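Local structure of D-mandelate dehydrogenase (Rhodotorula graminis, 2W2K) at residues A13-L19 with F313-R318; Y67-A71 with D92-L96; L131-R137 with M296-T300; A218-V224 with F242-K247; V226-Y230 with R257-I261. The protein is a D-isomer specific 2-hydroxyacid dehydrogenase that probably catalyses the NAD-dependent interconversion of D-mandelate and its 2-keto acid. One frame throughout, in Å; residues are numbered along the deposited sequence.

Contact 1: residues A13-L19 with F313-R318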
# COMPACT_ATOMS: atom_id res chain seq x y z
N ALA B 13 -13.02 12.87 -26.70
CA ALA B 13 -12.44 11.63 -26.13
C ALA B 13 -10.90 11.60 -26.16
O ALA B 13 -10.29 12.19 -27.05
CB ALA B 13 -13.03 10.36 -26.86
N ARG B 14 -10.28 10.95 -25.17
CA ARG B 14 -8.81 10.82 -25.10
C ARG B 14 -8.28 9.37 -25.18
O ARG B 14 -7.08 9.17 -25.37
CB ARG B 14 -8.27 11.46 -23.80
CG ARG B 14 -8.41 12.97 -23.70
CD ARG B 14 -8.23 13.45 -22.24
NE ARG B 14 -8.60 14.86 -22.07
CZ ARG B 14 -9.16 15.37 -20.98
NH1 ARG B 14 -9.44 14.60 -19.93
NH2 ARG B 14 -9.47 16.66 -20.93
N HIS B 15 -9.16 8.39 -25.00
CA HIS B 15 -8.71 7.00 -24.81
C HIS B 15 -9.26 6.04 -25.88
O HIS B 15 -8.50 5.24 -26.45
CB HIS B 15 -9.02 6.50 -23.38
CG HIS B 15 -8.38 7.36 -22.31
ND1 HIS B 15 -9.07 8.32 -21.61
CD2 HIS B 15 -7.10 7.42 -21.87
CE1 HIS B 15 -8.25 8.94 -20.78
NE2 HIS B 15 -7.05 8.40 -20.91
N LEU B 16 -10.56 6.13 -26.15
CA LEU B 16 -11.24 5.17 -27.03
C LEU B 16 -11.48 5.76 -28.42
O LEU B 16 -12.61 6.11 -28.77
CB LEU B 16 -12.57 4.72 -26.41
CG LEU B 16 -12.49 3.98 -25.06
CD1 LEU B 16 -13.87 3.43 -24.68
CD2 LEU B 16 -11.46 2.85 -25.09
N ASP B 17 -10.42 5.87 -29.21
CA ASP B 17 -10.48 6.58 -30.50
C ASP B 17 -11.48 5.95 -31.50
O ASP B 17 -12.26 6.68 -32.12
CB ASP B 17 -9.08 6.71 -31.13
CG ASP B 17 -8.09 7.49 -30.25
OD1 ASP B 17 -8.43 8.59 -29.75
OD2 ASP B 17 -6.96 7.01 -30.05
N ASP B 18 -11.45 4.61 -31.66
CA ASP B 18 -12.42 3.88 -32.53
C ASP B 18 -13.90 4.05 -32.13
O ASP B 18 -14.76 4.32 -32.99
CB ASP B 18 -12.10 2.38 -32.60
CG ASP B 18 -10.76 2.06 -33.31
OD1 ASP B 18 -10.27 2.88 -34.11
OD2 ASP B 18 -10.22 0.97 -33.06
N LEU B 19 -14.21 3.90 -30.84
CA LEU B 19 -15.58 4.11 -30.36
C LEU B 19 -16.04 5.56 -30.53
O LEU B 19 -17.19 5.80 -30.90
CB LEU B 19 -15.74 3.66 -28.90
CG LEU B 19 -17.18 3.37 -28.41
CD1 LEU B 19 -17.82 2.20 -29.19
CD2 LEU B 19 -17.21 3.11 -26.88
N PHE B 313 -10.70 5.73 -16.64
CA PHE B 313 -11.05 6.70 -17.69
C PHE B 313 -11.53 5.99 -18.97
O PHE B 313 -12.47 6.47 -19.63
CB PHE B 313 -9.86 7.65 -18.01
CG PHE B 313 -9.29 8.38 -16.82
CD1 PHE B 313 -10.07 8.74 -15.72
CD2 PHE B 313 -7.94 8.77 -16.82
CE1 PHE B 313 -9.51 9.43 -14.62
CE2 PHE B 313 -7.37 9.47 -15.72
CZ PHE B 313 -8.17 9.80 -14.64
N HIS B 314 -10.91 4.85 -19.31
CA HIS B 314 -11.40 3.99 -20.42
C HIS B 314 -12.88 3.61 -20.19
O HIS B 314 -13.72 3.68 -21.11
CB HIS B 314 -10.56 2.70 -20.53
CG HIS B 314 -9.30 2.83 -21.33
ND1 HIS B 314 -8.36 3.82 -21.12
CD2 HIS B 314 -8.82 2.07 -22.35
CE1 HIS B 314 -7.36 3.67 -21.98
NE2 HIS B 314 -7.61 2.62 -22.73
N GLU B 315 -13.19 3.19 -18.97
CA GLU B 315 -14.57 2.79 -18.65
C GLU B 315 -15.57 3.98 -18.60
O GLU B 315 -16.74 3.81 -19.00
CB GLU B 315 -14.61 1.86 -17.42
CG GLU B 315 -15.98 1.23 -17.12
CD GLU B 315 -16.38 0.04 -18.03
OE1 GLU B 315 -15.67 -0.29 -19.03
OE2 GLU B 315 -17.44 -0.56 -17.73
N PHE B 316 -15.13 5.17 -18.13
CA PHE B 316 -15.96 6.41 -18.23
C PHE B 316 -16.37 6.68 -19.71
O PHE B 316 -17.54 6.93 -20.01
CB PHE B 316 -15.25 7.69 -17.68
CG PHE B 316 -15.10 7.76 -16.17
CD1 PHE B 316 -15.85 6.95 -15.30
CD2 PHE B 316 -14.21 8.68 -15.61
CE1 PHE B 316 -15.67 7.04 -13.87
CE2 PHE B 316 -14.03 8.78 -14.22
CZ PHE B 316 -14.78 7.96 -13.35
N GLU B 317 -15.38 6.66 -20.62
CA GLU B 317 -15.65 6.86 -22.06
C GLU B 317 -16.57 5.77 -22.65
O GLU B 317 -17.52 6.09 -23.37
CB GLU B 317 -14.32 6.98 -22.85
CG GLU B 317 -13.55 8.27 -22.48
CD GLU B 317 -12.38 8.63 -23.41
OE1 GLU B 317 -12.08 7.87 -24.36
OE2 GLU B 317 -11.77 9.71 -23.15
N ARG B 318 -16.30 4.49 -22.33
CA ARG B 318 -17.18 3.39 -22.82
C ARG B 318 -18.63 3.50 -22.31
O ARG B 318 -19.58 3.36 -23.10
CB ARG B 318 -16.61 1.98 -22.47
CG ARG B 318 -17.41 0.80 -23.15
CD ARG B 318 -16.96 -0.58 -22.61
NE ARG B 318 -17.49 -0.85 -21.27
CZ ARG B 318 -18.70 -1.34 -21.01
NH1 ARG B 318 -19.56 -1.63 -21.99
NH2 ARG B 318 -19.07 -1.56 -19.75
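H15 and H314 mark the closest backbone approach, CA to CA 6.0 Å, where the loop leading into helix 17-26 runs over helix 310-330. One carboxylate does most of the joining. The E317 side chain, extended beyond CG with chi2 at -167°, reaches out of its helix to three successive main-chain N-H groups. Its OE2 takes a nearly straight bond from R14 N at 2.8 Å, on the syn side. OE1 is shared: H15 N gives it a more bent bond of 3.0 Å, and L16 N a bond of 2.9 Å. H15 ND1 adds a weak bond to E317 OE2. L16 is the N-cap residue of helix 17-26, and the partial positive charge of that helix start would probably favour an ionised carboxylate. The contact joins the long C-terminal helix 310-330 to the domain whose sheet includes strand 5-8. A leucine in place of E317 would probably leave the N-H groups of R14, H15 and L16 without their shared acceptor. Beside the carboxylate, H15 CB sits over the H314 ring, 3.9 Å from its centroid, and H15 CE1 touches F313 CB at 3.5 Å. L16 CD1 lies against the helix backbone, 3.5 Å from R318 N.

Contact 2: residues Y67-A71 with D92-L96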
# COMPACT_ATOMS: atom_id res chain seq x y z
N TYR B 67 -20.90 24.71 -14.13
CA TYR B 67 -21.52 24.43 -12.82
C TYR B 67 -22.03 25.73 -12.13
O TYR B 67 -21.44 26.80 -12.33
CB TYR B 67 -20.54 23.73 -11.87
CG TYR B 67 -19.97 22.35 -12.22
CD1 TYR B 67 -20.45 21.58 -13.29
CD2 TYR B 67 -18.94 21.81 -11.44
CE1 TYR B 67 -19.89 20.30 -13.59
CE2 TYR B 67 -18.38 20.56 -11.72
CZ TYR B 67 -18.86 19.81 -12.79
OH TYR B 67 -18.28 18.59 -13.03
N PRO B 68 -23.10 25.63 -11.32
CA PRO B 68 -23.92 24.44 -11.07
C PRO B 68 -24.99 24.24 -12.16
O PRO B 68 -25.40 25.22 -12.82
CB PRO B 68 -24.62 24.78 -9.74
CG PRO B 68 -24.79 26.29 -9.79
CD PRO B 68 -23.56 26.80 -10.53
N TRP B 69 -25.40 22.99 -12.33
CA TRP B 69 -26.62 22.65 -13.09
C TRP B 69 -27.82 22.80 -12.13
O TRP B 69 -28.41 21.83 -11.65
CB TRP B 69 -26.50 21.23 -13.75
CG TRP B 69 -25.63 21.27 -15.02
CD1 TRP B 69 -24.28 21.55 -15.10
CD2 TRP B 69 -26.07 21.05 -16.38
NE1 TRP B 69 -23.86 21.52 -16.41
CE2 TRP B 69 -24.93 21.22 -17.22
CE3 TRP B 69 -27.30 20.75 -16.98
CZ2 TRP B 69 -25.00 21.09 -18.62
CZ3 TRP B 69 -27.36 20.60 -18.39
CH2 TRP B 69 -26.21 20.78 -19.18
N ASN B 70 -28.13 24.07 -11.82
CA ASN B 70 -29.26 24.40 -10.94
C ASN B 70 -30.60 24.48 -11.68
O ASN B 70 -30.65 24.34 -12.92
CB ASN B 70 -28.98 25.71 -10.12
CG ASN B 70 -28.71 26.95 -10.99
OD1 ASN B 70 -28.87 26.94 -12.21
ND2 ASN B 70 -28.31 28.04 -10.34
N ALA B 71 -31.68 24.70 -10.93
CA ALA B 71 -33.03 24.88 -11.51
C ALA B 71 -33.10 25.96 -12.61
O ALA B 71 -33.78 25.75 -13.64
CB ALA B 71 -34.05 25.16 -10.41
N ASP B 92 -22.37 16.65 -6.60
CA ASP B 92 -22.86 17.80 -5.86
C ASP B 92 -23.31 18.96 -6.78
O ASP B 92 -23.98 19.87 -6.31
CB ASP B 92 -21.78 18.30 -4.89
N TRP B 93 -22.92 18.92 -8.05
CA TRP B 93 -23.19 20.03 -9.00
C TRP B 93 -24.56 19.96 -9.74
O TRP B 93 -24.92 20.91 -10.44
CB TRP B 93 -22.05 20.14 -10.03
CG TRP B 93 -21.69 18.84 -10.71
CD1 TRP B 93 -20.69 17.96 -10.33
CD2 TRP B 93 -22.28 18.28 -11.89
NE1 TRP B 93 -20.64 16.90 -11.18
CE2 TRP B 93 -21.60 17.05 -12.15
CE3 TRP B 93 -23.31 18.68 -12.77
CZ2 TRP B 93 -21.92 16.22 -13.24
CZ3 TRP B 93 -23.63 17.84 -13.87
CH2 TRP B 93 -22.94 16.63 -14.09
N LEU B 94 -25.31 18.87 -9.57
CA LEU B 94 -26.55 18.63 -10.34
C LEU B 94 -27.84 18.58 -9.50
O LEU B 94 -27.91 17.83 -8.52
CB LEU B 94 -26.43 17.33 -11.15
CG LEU B 94 -27.63 16.86 -12.01
CD1 LEU B 94 -27.81 17.75 -13.22
CD2 LEU B 94 -27.44 15.41 -12.47
N ASP B 95 -28.85 19.36 -9.92
CA ASP B 95 -30.20 19.30 -9.34
C ASP B 95 -30.97 18.20 -10.09
O ASP B 95 -31.67 18.47 -11.09
CB ASP B 95 -30.91 20.67 -9.40
CG ASP B 95 -32.28 20.69 -8.68
OD1 ASP B 95 -32.89 19.62 -8.47
OD2 ASP B 95 -32.77 21.82 -8.36
N LEU B 96 -30.79 16.96 -9.64
CA LEU B 96 -31.36 15.79 -10.34
C LEU B 96 -32.90 15.76 -10.38
O LEU B 96 -33.50 15.35 -11.40
CB LEU B 96 -30.82 14.47 -9.75
CG LEU B 96 -31.24 13.13 -10.39
CD1 LEU B 96 -30.90 13.06 -11.91
CD2 LEU B 96 -30.61 11.96 -9.64
O HOH W 1 -31.07 23.79 -8.00
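W69 and L94 form a single parallel beta bridge between the loops that follow strands 54-57 and 83-86, neighbours in the five-stranded parallel sheet. W69 serves as both donor and acceptor: its N bonds to W93 O at 2.9 Å, and its O receives D95 N at 3.0 Å. With CG between its backbone N and carbonyl carbon (chi1 50°), W93 lays its indole over one face of Y67 in an offset stack, the Y67 ring and the five-membered ring 4.0 Å apart between centroids and nearly parallel, 4° between planes. W93 CB rests on the same tyrosine ring, 3.7 Å from its centroid. The six-membered ring of W93 turns an edge to the face of W69, planes 67° apart. An alanine in place of Y67 would probably bare one face of the W93 indole and cost K57 its hydroxyl partner. Farther along, a water accepts from A71 N and donates to D95 OD2 at 2.6 Å. Both loops end in side-chain N-caps, N70 OD1 to L73 N and D95 OD1 to A98 N. The bridge thus joins loops that carry adjacent parallel strands over to their helices, as at the C-terminal edge of an alpha/beta sheet.

Contact 3: residues L131-R137 with M296-T300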
# COMPACT_ATOMS: atom_id res chain seq x y z
N LEU B 131 3.27 3.41 9.65
CA LEU B 131 3.82 4.78 9.77
C LEU B 131 4.76 5.14 8.59
O LEU B 131 5.82 5.76 8.76
CB LEU B 131 4.49 5.01 11.17
CG LEU B 131 3.60 4.56 12.36
CD1 LEU B 131 4.35 4.63 13.69
CD2 LEU B 131 2.28 5.37 12.40
N ALA B 132 4.34 4.77 7.38
CA ALA B 132 5.18 4.91 6.18
C ALA B 132 5.31 6.36 5.70
O ALA B 132 6.34 6.75 5.12
CB ALA B 132 4.63 4.02 5.06
N SER B 133 4.27 7.16 5.95
CA SER B 133 4.28 8.57 5.57
C SER B 133 5.41 9.34 6.29
O SER B 133 6.15 10.12 5.66
CB SER B 133 2.90 9.21 5.82
OG SER B 133 2.89 10.56 5.36
N TYR B 134 5.54 9.09 7.59
CA TYR B 134 6.61 9.65 8.43
C TYR B 134 7.99 9.15 7.96
O TYR B 134 8.96 9.94 7.87
CB TYR B 134 6.35 9.26 9.89
CG TYR B 134 7.32 9.81 10.94
CD1 TYR B 134 7.49 11.19 11.09
CD2 TYR B 134 8.01 8.95 11.79
CE1 TYR B 134 8.36 11.71 12.07
CE2 TYR B 134 8.88 9.46 12.78
CZ TYR B 134 9.04 10.84 12.91
OH TYR B 134 9.89 11.35 13.88
N SER B 135 8.10 7.85 7.68
CA SER B 135 9.32 7.26 7.14
C SER B 135 9.78 7.92 5.82
O SER B 135 10.98 8.18 5.65
CB SER B 135 9.16 5.74 6.96
OG SER B 135 10.40 5.09 6.68
N GLU B 136 8.84 8.19 4.89
CA GLU B 136 9.19 8.88 3.62
C GLU B 136 9.81 10.27 3.90
O GLU B 136 10.85 10.62 3.33
CB GLU B 136 7.98 9.00 2.67
CG GLU B 136 7.46 7.67 2.08
CD GLU B 136 6.66 7.84 0.74
OE1 GLU B 136 6.93 8.79 -0.02
OE2 GLU B 136 5.79 6.99 0.44
N ARG B 137 9.17 11.05 4.77
CA ARG B 137 9.67 12.41 5.07
C ARG B 137 11.08 12.42 5.69
O ARG B 137 11.91 13.27 5.33
CB ARG B 137 8.67 13.20 5.92
CG ARG B 137 7.46 13.61 5.10
CD ARG B 137 6.60 14.72 5.70
NE ARG B 137 6.27 14.58 7.11
CZ ARG B 137 5.35 13.77 7.62
NH1 ARG B 137 4.63 12.96 6.86
NH2 ARG B 137 5.15 13.76 8.92
N MET B 296 1.60 17.59 11.67
CA MET B 296 1.75 16.44 12.58
C MET B 296 2.64 15.34 12.01
O MET B 296 2.99 15.36 10.84
CB MET B 296 0.38 15.85 12.91
CG MET B 296 -0.47 16.76 13.75
SD MET B 296 -1.99 15.94 14.21
CE MET B 296 -2.88 17.34 14.88
N LYS B 297 3.02 14.37 12.85
CA LYS B 297 3.88 13.25 12.40
C LYS B 297 3.19 12.23 11.49
O LYS B 297 3.74 11.84 10.45
CB LYS B 297 4.46 12.50 13.61
CG LYS B 297 5.75 13.10 14.19
CD LYS B 297 6.28 12.26 15.35
CE LYS B 297 7.56 12.86 15.93
NZ LYS B 297 8.06 12.06 17.08
N HIS B 298 1.99 11.79 11.89
CA HIS B 298 1.42 10.55 11.36
C HIS B 298 0.07 10.69 10.59
O HIS B 298 -0.80 9.79 10.66
CB HIS B 298 1.31 9.51 12.49
CG HIS B 298 2.63 9.11 13.09
ND1 HIS B 298 3.71 8.69 12.34
CD2 HIS B 298 3.04 9.05 14.39
CE1 HIS B 298 4.72 8.40 13.15
NE2 HIS B 298 4.34 8.60 14.39
N VAL B 299 -0.10 11.78 9.85
CA VAL B 299 -1.31 11.92 9.00
C VAL B 299 -0.91 11.79 7.51
O VAL B 299 -0.13 12.60 6.99
CB VAL B 299 -2.09 13.25 9.25
CG1 VAL B 299 -3.41 13.30 8.44
CG2 VAL B 299 -2.40 13.46 10.74
N THR B 300 -1.44 10.76 6.84
CA THR B 300 -1.21 10.51 5.41
C THR B 300 -2.25 11.32 4.61
O THR B 300 -3.47 11.20 4.84
CB THR B 300 -1.30 8.97 5.05
OG1 THR B 300 -0.38 8.19 5.85
CG2 THR B 300 -1.05 8.72 3.55
O HOH W 2 3.17 8.14 9.24
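The imidazole of H298 stands edge-on to Y134: its edge points at the tyrosine face with the planes 75° apart, and H298 CE1 comes 3.6 Å from Y134 CD2. Across one face of the imidazole lies L131, whose CD2 is 3.8 Å from the centroid, while the CB of K297, which precedes H298 in sequence, covers the opposite face. A water in the plane of the H298 ring lies 3.2 Å from ND1 and accepts from Y134 N, tying the ring to the helix backbone. The contact thus packs helix 132-139 against the run into strand 299-301, the outermost strand, within this chain, of the seven-stranded Rossmann-type sheet of the NAD-binding domain. K297 runs alongside Y134 in the same direction, fully extended beyond CG, and its CE passes 3.5 Å from Y134 OH; E153 receives both polar ends, by a salt bridge and a hydrogen bond. R137, bent at chi3 (-47°), brings NH2 to K297 O at 2.8 Å; the oxygen lies near the guanidinium plane, but the nitrogen is tilted from the carbonyl plane. Deeper in, S133 CB touches T300 OG1 at 3.4 Å. That hydroxyl bonds to S127, whereas S133 OG reaches an acidic side chain of a neighbouring subunit.

Contact 4: residues A218-V224 with F242-K247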
# COMPACT_ATOMS: atom_id res chain seq x y z
N ALA B 218 -17.26 1.62 16.12
CA ALA B 218 -16.07 2.36 16.60
C ALA B 218 -15.29 1.59 17.69
O ALA B 218 -14.06 1.45 17.61
CB ALA B 218 -16.48 3.77 17.10
N ARG B 219 -16.01 1.06 18.68
CA ARG B 219 -15.39 0.37 19.82
C ARG B 219 -14.65 -0.91 19.42
O ARG B 219 -13.65 -1.29 20.06
CB ARG B 219 -16.46 0.07 20.89
CG ARG B 219 -15.90 -0.50 22.19
CD ARG B 219 -16.99 -0.74 23.25
NE ARG B 219 -16.40 -1.43 24.40
CZ ARG B 219 -15.74 -0.84 25.41
NH1 ARG B 219 -15.58 0.48 25.46
NH2 ARG B 219 -15.23 -1.59 26.37
N ARG B 220 -15.15 -1.60 18.40
CA ARG B 220 -14.62 -2.94 18.01
C ARG B 220 -13.36 -2.85 17.12
O ARG B 220 -12.64 -3.86 16.95
CB ARG B 220 -15.70 -3.79 17.30
CG ARG B 220 -16.96 -4.19 18.16
CD ARG B 220 -16.67 -5.30 19.19
NE ARG B 220 -16.32 -6.56 18.53
CZ ARG B 220 -17.19 -7.41 17.98
NH1 ARG B 220 -18.51 -7.18 18.04
NH2 ARG B 220 -16.74 -8.50 17.38
N SER B 221 -13.09 -1.67 16.57
CA SER B 221 -12.12 -1.54 15.44
C SER B 221 -10.67 -1.20 15.83
O SER B 221 -10.43 -0.44 16.76
CB SER B 221 -12.63 -0.48 14.43
OG SER B 221 -13.96 -0.78 14.00
N ASP B 222 -9.71 -1.76 15.08
CA ASP B 222 -8.31 -1.31 15.12
C ASP B 222 -8.03 -0.26 14.03
O ASP B 222 -7.25 0.69 14.25
CB ASP B 222 -7.35 -2.51 15.00
CG ASP B 222 -7.47 -3.48 16.20
OD1 ASP B 222 -7.18 -3.05 17.35
OD2 ASP B 222 -7.85 -4.65 15.99
N CYS B 223 -8.68 -0.43 12.87
CA CYS B 223 -8.70 0.62 11.83
C CYS B 223 -10.13 0.73 11.25
O CYS B 223 -10.71 -0.28 10.82
CB CYS B 223 -7.71 0.27 10.70
SG CYS B 223 -7.49 1.59 9.41
N VAL B 224 -10.67 1.95 11.22
CA VAL B 224 -11.98 2.22 10.58
C VAL B 224 -11.81 2.61 9.09
O VAL B 224 -10.91 3.40 8.76
CB VAL B 224 -12.77 3.32 11.36
CG1 VAL B 224 -14.03 3.80 10.59
CG2 VAL B 224 -13.19 2.81 12.77
N PHE B 242 -18.17 9.66 17.99
CA PHE B 242 -17.59 8.49 17.32
C PHE B 242 -16.15 8.27 17.80
O PHE B 242 -15.78 7.14 18.17
CB PHE B 242 -17.61 8.64 15.79
CG PHE B 242 -17.23 7.37 15.04
CD1 PHE B 242 -18.21 6.50 14.61
CD2 PHE B 242 -15.88 7.05 14.79
CE1 PHE B 242 -17.89 5.30 13.92
CE2 PHE B 242 -15.53 5.86 14.07
CZ PHE B 242 -16.55 4.98 13.65
N PHE B 243 -15.35 9.34 17.79
CA PHE B 243 -13.95 9.26 18.25
C PHE B 243 -13.86 8.90 19.75
O PHE B 243 -12.99 8.09 20.16
CB PHE B 243 -13.14 10.52 17.92
CG PHE B 243 -12.92 10.75 16.44
CD1 PHE B 243 -12.26 9.78 15.65
CD2 PHE B 243 -13.37 11.92 15.83
CE1 PHE B 243 -12.06 9.97 14.26
CE2 PHE B 243 -13.17 12.14 14.44
CZ PHE B 243 -12.51 11.16 13.66
N ALA B 244 -14.76 9.48 20.56
CA ALA B 244 -14.83 9.09 21.99
C ALA B 244 -15.02 7.59 22.20
O ALA B 244 -14.45 6.99 23.17
CB ALA B 244 -15.94 9.91 22.75
N ALA B 245 -15.78 6.96 21.29
CA ALA B 245 -16.05 5.51 21.35
C ALA B 245 -14.90 4.61 20.86
O ALA B 245 -14.84 3.44 21.22
CB ALA B 245 -17.38 5.13 20.63
N MET B 246 -13.96 5.18 20.08
CA MET B 246 -12.81 4.40 19.57
C MET B 246 -11.80 3.99 20.65
O MET B 246 -11.71 4.63 21.71
CB MET B 246 -12.10 5.16 18.41
CG MET B 246 -12.99 5.29 17.16
SD MET B 246 -12.16 6.10 15.75
CE MET B 246 -11.10 4.76 15.15
N LYS B 247 -11.04 2.92 20.40
CA LYS B 247 -10.05 2.50 21.40
C LYS B 247 -8.79 3.37 21.34
O LYS B 247 -8.46 3.92 20.29
CB LYS B 247 -9.74 1.00 21.30
CG LYS B 247 -9.04 0.55 20.10
CD LYS B 247 -8.93 -1.00 20.08
CE LYS B 247 -10.23 -1.61 19.59
NZ LYS B 247 -10.19 -3.07 19.55
O HOH W 3 -11.37 1.93 17.66
O HOH W 4 -16.18 2.73 23.76
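With CG anti to its backbone N (chi1 -170°), F242 sets its ring face against A218, whose CB sits almost over the centre of that face, 3.7 Å from the centroid. K247 takes a different course: CG lies between the backbone N and the carbonyl carbon, and a bend at chi3 (81°) folds the chain back along the turn from R219 to D222. Its CE is packed 3.1 Å from S221 O. At the end of that chain NZ makes a long salt bridge of 3.7 Å to D222 OD1, the other carboxylate oxygen being held by V165 N. In the nucleotide-binding fold, the helix of the beta-alpha-beta unit 223-226, 240-245, 250-254 is joined in this way to the turn that enters its first strand. The methyl of A218 also meets A245 CB and M246 CG. From the strand, V224 CG2 approaches the F242 ring at its edge and touches M246 CE at 3.7 Å. No direct hydrogen bond crosses; apart from the long salt bridge, two waters make the polar links. One donates to A218 O and S221 O, each at 2.7 Å, and accepts from K247 N, and a second links A245 O to R219 NH1, lying in the plane of that guanidinium group.

Contact 5: residues V226-Y230 with R257-I261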
# COMPACT_ATOMS: atom_id res chain seq x y z
N VAL B 226 -13.96 4.39 6.06
CA VAL B 226 -15.19 5.16 5.68
C VAL B 226 -15.47 5.05 4.16
O VAL B 226 -14.68 5.54 3.35
CB VAL B 226 -15.11 6.67 6.13
CG1 VAL B 226 -16.42 7.45 5.80
CG2 VAL B 226 -14.77 6.79 7.66
N SER B 227 -16.61 4.45 3.79
CA SER B 227 -17.04 4.33 2.37
C SER B 227 -18.58 4.30 2.27
O SER B 227 -19.19 3.22 2.24
CB SER B 227 -16.42 3.07 1.72
OG SER B 227 -16.68 3.03 0.30
N VAL B 228 -19.19 5.49 2.23
CA VAL B 228 -20.65 5.67 2.16
C VAL B 228 -20.95 6.83 1.19
O VAL B 228 -20.09 7.70 0.97
CB VAL B 228 -21.29 6.03 3.55
CG1 VAL B 228 -21.31 4.84 4.50
CG2 VAL B 228 -20.61 7.25 4.19
N PRO B 229 -22.18 6.87 0.63
CA PRO B 229 -22.59 8.01 -0.20
C PRO B 229 -22.69 9.30 0.62
O PRO B 229 -23.18 9.24 1.77
CB PRO B 229 -23.99 7.61 -0.70
CG PRO B 229 -24.11 6.14 -0.45
CD PRO B 229 -23.24 5.84 0.73
N TYR B 230 -22.24 10.43 0.06
CA TYR B 230 -22.32 11.74 0.75
C TYR B 230 -23.68 12.43 0.45
O TYR B 230 -24.05 12.61 -0.72
CB TYR B 230 -21.14 12.67 0.37
CG TYR B 230 -21.18 14.03 1.04
CD1 TYR B 230 -21.36 14.16 2.40
CD2 TYR B 230 -21.03 15.20 0.29
CE1 TYR B 230 -21.43 15.43 3.03
CE2 TYR B 230 -21.08 16.48 0.91
CZ TYR B 230 -21.28 16.59 2.27
OH TYR B 230 -21.34 17.85 2.87
N ARG B 257 -16.28 11.11 0.79
CA ARG B 257 -16.17 12.56 0.55
C ARG B 257 -15.64 13.26 1.82
O ARG B 257 -15.83 12.77 2.94
CB ARG B 257 -17.51 13.16 0.09
CG ARG B 257 -17.95 12.78 -1.35
CD ARG B 257 -17.06 13.43 -2.44
NE ARG B 257 -17.04 12.61 -3.65
CZ ARG B 257 -17.90 12.72 -4.67
NH1 ARG B 257 -18.87 13.63 -4.64
NH2 ARG B 257 -17.79 11.90 -5.71
N GLY B 258 -14.97 14.40 1.64
CA GLY B 258 -14.32 15.11 2.76
C GLY B 258 -15.21 15.42 3.98
O GLY B 258 -14.83 15.09 5.11
N PRO B 259 -16.39 16.05 3.78
CA PRO B 259 -17.23 16.39 4.94
C PRO B 259 -17.89 15.23 5.70
O PRO B 259 -18.58 15.49 6.68
CB PRO B 259 -18.31 17.31 4.35
CG PRO B 259 -17.68 17.85 3.05
CD PRO B 259 -16.97 16.60 2.54
N VAL B 260 -17.70 13.98 5.27
CA VAL B 260 -18.23 12.83 6.05
C VAL B 260 -17.57 12.75 7.46
O VAL B 260 -18.23 12.35 8.45
CB VAL B 260 -18.19 11.49 5.26
CG1 VAL B 260 -18.69 10.30 6.14
CG2 VAL B 260 -19.02 11.59 3.98
N ILE B 261 -16.31 13.20 7.54
CA ILE B 261 -15.58 13.33 8.83
C ILE B 261 -15.39 14.81 9.23
O ILE B 261 -14.90 15.60 8.42
CB ILE B 261 -14.18 12.66 8.79
CG1 ILE B 261 -14.28 11.18 8.36
CG2 ILE B 261 -13.48 12.79 10.17
CD1 ILE B 261 -12.90 10.40 8.32
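V226, the last residue of strand 223-226, presents both methyls to the 257-261 turn: CG1 meets V260 CG1 at 3.7 Å, the two valines passing each other in opposite directions, and CG2 touches I261 CD1 at 4.1 Å. Two residues on, V228 adds its CG2 to the same V260 CG1 at 4.1 Å, so that this one methyl is flanked by two valines of the opposing loop. V228 belongs to the NAD(+) site, and its side chain lies about 5 Å from that of D194, another residue of that site. Past P229 the chain brings Y230 back toward the 257-261 segment. CG anti to the backbone N (chi1 179°) carries the ring over the start of the 3-10 turn 258-260. There P259 CD lies over one face, the two side chains crossing at about a right angle, and Y230 OH is 3.4 Å from P259 CB. Nearer the backbone, Y230 CB packs on R257 CG at 3.6 Å, while Y230 CD1 rests against V260 CG2 at 3.8 Å. The arginine then leads away to bond its NH1 to G90 O. No hydrogen bond joins the two segments; the meeting is mostly apolar packing. Loops leaving the C-terminal ends of adjacent parallel strands, here 223-226 and 250-254, beside the cofactor site are typical of the Rossmann dinucleotide-binding fold.

Contacts 1 and 2 are surface contacts of the domain built on the five-stranded sheet, and polar bonding to main chain carries much of each: a carboxylate gathering N-H groups in contact 1, a beta bridge with stacked rings in contact 2. Contacts 3, 4 and 5 are partly buried and belong to the nucleotide-binding domain. Contacts 3 and 4 reach the same sheet from places about 21 Å apart between centres, both using water, but contact 3 also borders the other subunit. Contact 5, nearest the middle of the chain, without hydrogen bonds across its segments and largely apolar, touches contact 4 where F243 packs on I261. Contact 1 encloses all the others along the chain.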